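Local coordinates for protein PA0821 (Pseudomonas aeruginosa, PDB 7DRG) that probably acts as an antitoxin (immunity protein) of the type VI secretion system, neutralising a putative VRR-NUC nuclease effector encoded in the same cluster, at residues Glu221-Val230 against Leu297-Leu308. Sequence-based numbering, arbitrary orientation.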
# COMPACT_ATOMS: atom_id res chain seq x y z
N GLU B 221 12.03 -12.75 21.71
CA GLU B 221 12.76 -12.43 20.49
C GLU B 221 13.75 -11.29 20.68
O GLU B 221 14.72 -11.19 19.92
CB GLU B 221 11.78 -12.10 19.36
CG GLU B 221 11.00 -13.30 18.82
CD GLU B 221 9.66 -13.53 19.53
OE1 GLU B 221 9.45 -13.01 20.65
OE2 GLU B 221 8.81 -14.25 18.96
N PHE B 222 13.54 -10.46 21.69
CA PHE B 222 14.43 -9.29 21.89
C PHE B 222 15.65 -9.62 22.75
O PHE B 222 16.51 -8.77 22.86
CB PHE B 222 13.61 -8.12 22.45
CG PHE B 222 13.56 -6.88 21.60
CD1 PHE B 222 13.08 -6.91 20.31
CD2 PHE B 222 13.99 -5.67 22.10
CE1 PHE B 222 13.02 -5.77 19.54
CE2 PHE B 222 13.96 -4.53 21.32
CZ PHE B 222 13.46 -4.58 20.05
N LYS B 223 15.73 -10.82 23.31
CA LYS B 223 16.85 -11.16 24.18
C LYS B 223 18.22 -11.06 23.51
O LYS B 223 19.16 -10.60 24.18
CB LYS B 223 16.64 -12.57 24.75
CG LYS B 223 15.31 -12.83 25.48
CD LYS B 223 15.42 -12.69 27.00
CE LYS B 223 14.27 -13.43 27.70
NZ LYS B 223 12.95 -12.77 27.53
N PRO B 224 18.42 -11.48 22.26
CA PRO B 224 19.76 -11.37 21.66
C PRO B 224 20.29 -9.94 21.66
O PRO B 224 19.54 -8.97 21.66
CB PRO B 224 19.56 -11.89 20.24
CG PRO B 224 18.44 -12.84 20.35
CD PRO B 224 17.51 -12.23 21.37
N THR B 225 21.62 -9.83 21.68
CA THR B 225 22.30 -8.53 21.69
C THR B 225 22.35 -8.01 20.26
O THR B 225 23.38 -8.05 19.57
CB THR B 225 23.69 -8.66 22.30
OG1 THR B 225 23.58 -9.29 23.58
CG2 THR B 225 24.34 -7.30 22.46
N ARG B 226 21.20 -7.51 19.80
CA ARG B 226 21.00 -7.17 18.40
C ARG B 226 20.14 -5.91 18.32
O ARG B 226 19.72 -5.36 19.34
CB ARG B 226 20.36 -8.34 17.64
CG ARG B 226 21.28 -9.55 17.60
CD ARG B 226 20.85 -10.59 16.60
NE ARG B 226 21.95 -11.52 16.36
CZ ARG B 226 22.14 -12.17 15.22
NH1 ARG B 226 21.29 -12.00 14.21
NH2 ARG B 226 23.17 -12.99 15.09
N ILE B 227 19.90 -5.43 17.10
CA ILE B 227 19.08 -4.24 16.89
C ILE B 227 17.93 -4.54 15.94
O ILE B 227 18.00 -5.43 15.09
CB ILE B 227 19.89 -3.04 16.35
CG1 ILE B 227 20.52 -3.37 14.99
CG2 ILE B 227 20.94 -2.60 17.36
CD1 ILE B 227 21.18 -2.18 14.33
N LYS B 228 16.86 -3.76 16.08
CA LYS B 228 15.69 -3.91 15.23
C LYS B 228 15.91 -3.30 13.86
O LYS B 228 15.60 -3.92 12.83
CB LYS B 228 14.48 -3.25 15.90
CG LYS B 228 13.20 -3.28 15.08
CD LYS B 228 12.24 -2.24 15.64
CE LYS B 228 11.02 -2.05 14.77
NZ LYS B 228 10.18 -0.94 15.29
N THR B 229 16.44 -2.09 13.81
CA THR B 229 16.49 -1.35 12.55
C THR B 229 17.47 -0.20 12.67
O THR B 229 17.78 0.27 13.77
CB THR B 229 15.10 -0.81 12.17
OG1 THR B 229 15.17 -0.19 10.88
CG2 THR B 229 14.64 0.24 13.19
N VAL B 230 17.96 0.23 11.52
CA VAL B 230 18.61 1.52 11.40
C VAL B 230 17.56 2.54 10.97
O VAL B 230 16.50 2.19 10.44
CB VAL B 230 19.79 1.47 10.41
CG1 VAL B 230 20.68 0.28 10.71
CG2 VAL B 230 19.28 1.42 8.97
N LEU B 297 25.50 -2.80 9.44
CA LEU B 297 25.01 -3.27 10.73
C LEU B 297 24.14 -4.52 10.67
O LEU B 297 23.73 -5.01 11.72
CB LEU B 297 24.23 -2.15 11.43
CG LEU B 297 25.03 -0.89 11.78
CD1 LEU B 297 24.16 0.09 12.56
CD2 LEU B 297 26.28 -1.24 12.56
N LYS B 298 23.84 -5.05 9.48
CA LYS B 298 22.88 -6.14 9.44
C LYS B 298 23.40 -7.41 10.10
O LYS B 298 22.60 -8.30 10.43
CB LYS B 298 22.45 -6.43 8.00
CG LYS B 298 23.56 -6.86 7.07
CD LYS B 298 23.01 -6.93 5.65
CE LYS B 298 23.99 -7.58 4.69
NZ LYS B 298 23.40 -7.62 3.33
N GLY B 299 24.71 -7.51 10.33
CA GLY B 299 25.25 -8.61 11.11
C GLY B 299 24.81 -8.62 12.55
O GLY B 299 24.90 -9.67 13.21
N ILE B 300 24.32 -7.49 13.07
CA ILE B 300 23.80 -7.44 14.44
C ILE B 300 22.31 -7.12 14.46
O ILE B 300 21.79 -6.64 15.46
CB ILE B 300 24.59 -6.44 15.30
CG1 ILE B 300 24.47 -5.00 14.78
CG2 ILE B 300 26.05 -6.87 15.42
CD1 ILE B 300 24.79 -3.92 15.81
N ARG B 301 21.59 -7.40 13.37
CA ARG B 301 20.15 -7.19 13.33
C ARG B 301 19.42 -8.44 13.83
O ARG B 301 19.86 -9.57 13.58
CB ARG B 301 19.71 -6.85 11.91
CG ARG B 301 18.28 -6.34 11.79
CD ARG B 301 17.98 -5.97 10.36
NE ARG B 301 17.94 -7.13 9.48
CZ ARG B 301 18.37 -7.13 8.22
NH1 ARG B 301 18.90 -6.02 7.71
NH2 ARG B 301 18.29 -8.23 7.48
N TYR B 302 18.31 -8.23 14.54
CA TYR B 302 17.48 -9.36 14.94
C TYR B 302 17.03 -10.14 13.71
O TYR B 302 16.66 -9.56 12.69
CB TYR B 302 16.25 -8.88 15.71
CG TYR B 302 16.51 -8.35 17.11
CD1 TYR B 302 16.85 -9.21 18.15
CD2 TYR B 302 16.40 -7.00 17.39
CE1 TYR B 302 17.08 -8.73 19.43
CE2 TYR B 302 16.63 -6.51 18.66
CZ TYR B 302 16.96 -7.38 19.68
OH TYR B 302 17.19 -6.88 20.94
N GLU B 303 17.09 -11.47 13.80
CA GLU B 303 16.57 -12.30 12.71
C GLU B 303 15.06 -12.26 12.68
O GLU B 303 14.45 -12.37 11.60
CB GLU B 303 17.07 -13.73 12.87
CG GLU B 303 18.57 -13.84 13.06
CD GLU B 303 19.06 -15.27 13.14
OE1 GLU B 303 19.64 -15.64 14.18
OE2 GLU B 303 18.85 -16.02 12.17
N THR B 304 14.43 -12.12 13.84
CA THR B 304 12.99 -11.96 13.96
C THR B 304 12.71 -11.19 15.25
O THR B 304 13.47 -11.30 16.22
CB THR B 304 12.27 -13.31 13.97
OG1 THR B 304 10.86 -13.10 14.12
CG2 THR B 304 12.78 -14.18 15.11
N ILE B 305 11.64 -10.40 15.24
CA ILE B 305 11.15 -9.76 16.46
C ILE B 305 9.71 -10.15 16.76
O ILE B 305 9.06 -9.51 17.59
CB ILE B 305 11.30 -8.23 16.40
CG1 ILE B 305 10.53 -7.64 15.21
CG2 ILE B 305 12.78 -7.82 16.33
CD1 ILE B 305 10.61 -6.12 15.15
N GLY B 306 9.22 -11.19 16.12
CA GLY B 306 7.82 -11.51 16.23
C GLY B 306 6.98 -10.56 15.40
O GLY B 306 7.48 -9.79 14.57
N SER B 307 5.68 -10.61 15.64
CA SER B 307 4.76 -9.76 14.89
C SER B 307 4.88 -8.30 15.33
O SER B 307 5.10 -8.01 16.51
CB SER B 307 3.33 -10.26 15.05
OG SER B 307 3.22 -11.55 14.47
N LEU B 308 4.78 -7.40 14.36
CA LEU B 308 4.77 -5.97 14.64
C LEU B 308 3.39 -5.46 15.00
O LEU B 308 3.27 -4.45 15.71
CB LEU B 308 5.30 -5.20 13.42
CG LEU B 308 6.81 -5.32 13.22
CD1 LEU B 308 7.19 -4.98 11.79
CD2 LEU B 308 7.53 -4.40 14.21
O HOH W 1 15.35 -12.64 17.71
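Tyr302 pushes its ring into the bend of 221-230, between Phe222 on one face and Arg226 on the other. From its CB, which lies beside Ile227 O, CG, anti to the carbonyl carbon (chi1 -71°), turns the ring toward 221-230. Tyr302 CD1 passes Glu221 O at 3.4 Å; CD2 lies beside Ile227 O, while CE1 lies near Pro224 O and CD, and CE2 lies against Phe222 CE1. At the tip, Tyr302 OH donates to Phe222 O over 2.8 Å, tilted 25° from the carbonyl plane, and Gln177 is a further partner. Phe222 forms an offset stack with Tyr302, the planes 20° apart, and Ile305 CG2 meets the edge of the Phe222 ring. On the other face of Tyr302, Arg226 CB makes a CH-pi contact, 3.7 Å from the ring centroid. Beyond CG the extended Arg226 chain runs past Arg301 O, and NH1 donates to that oxygen at 2.9 Å, with the oxygen tilted out of the guanidinium plane; Glu303 OE1 forms a long salt bridge with NH1, by charge alone. Between the backbones, Ile227 N donates to Ile300 O and Ile227 O accepts from Tyr302 N at 2.9 Å, bracketing Arg301. On the Glu221 side, one water donates to both Glu221 O and Thr304 O, and Thr304 OG1, which also bonds Asp325, accepts from Gly306 N in an ST turn. Ile227 CD1 and Val230 CG1 converge on Leu297 CD1, in a cluster continued by Leu236 of strand 233-237. Lys228 CG rests on Ile305 CD1, and its ammonium group makes a salt bridge to Asp209 and a hydrogen bond to Val210 O. Two loops, one leading into strand 233-237 and one following helix 288-297, are thus joined within the VRR-NUC immunity family region by a single isolated beta bridge, Ile227 with Arg301, beside an aromatic offset stack.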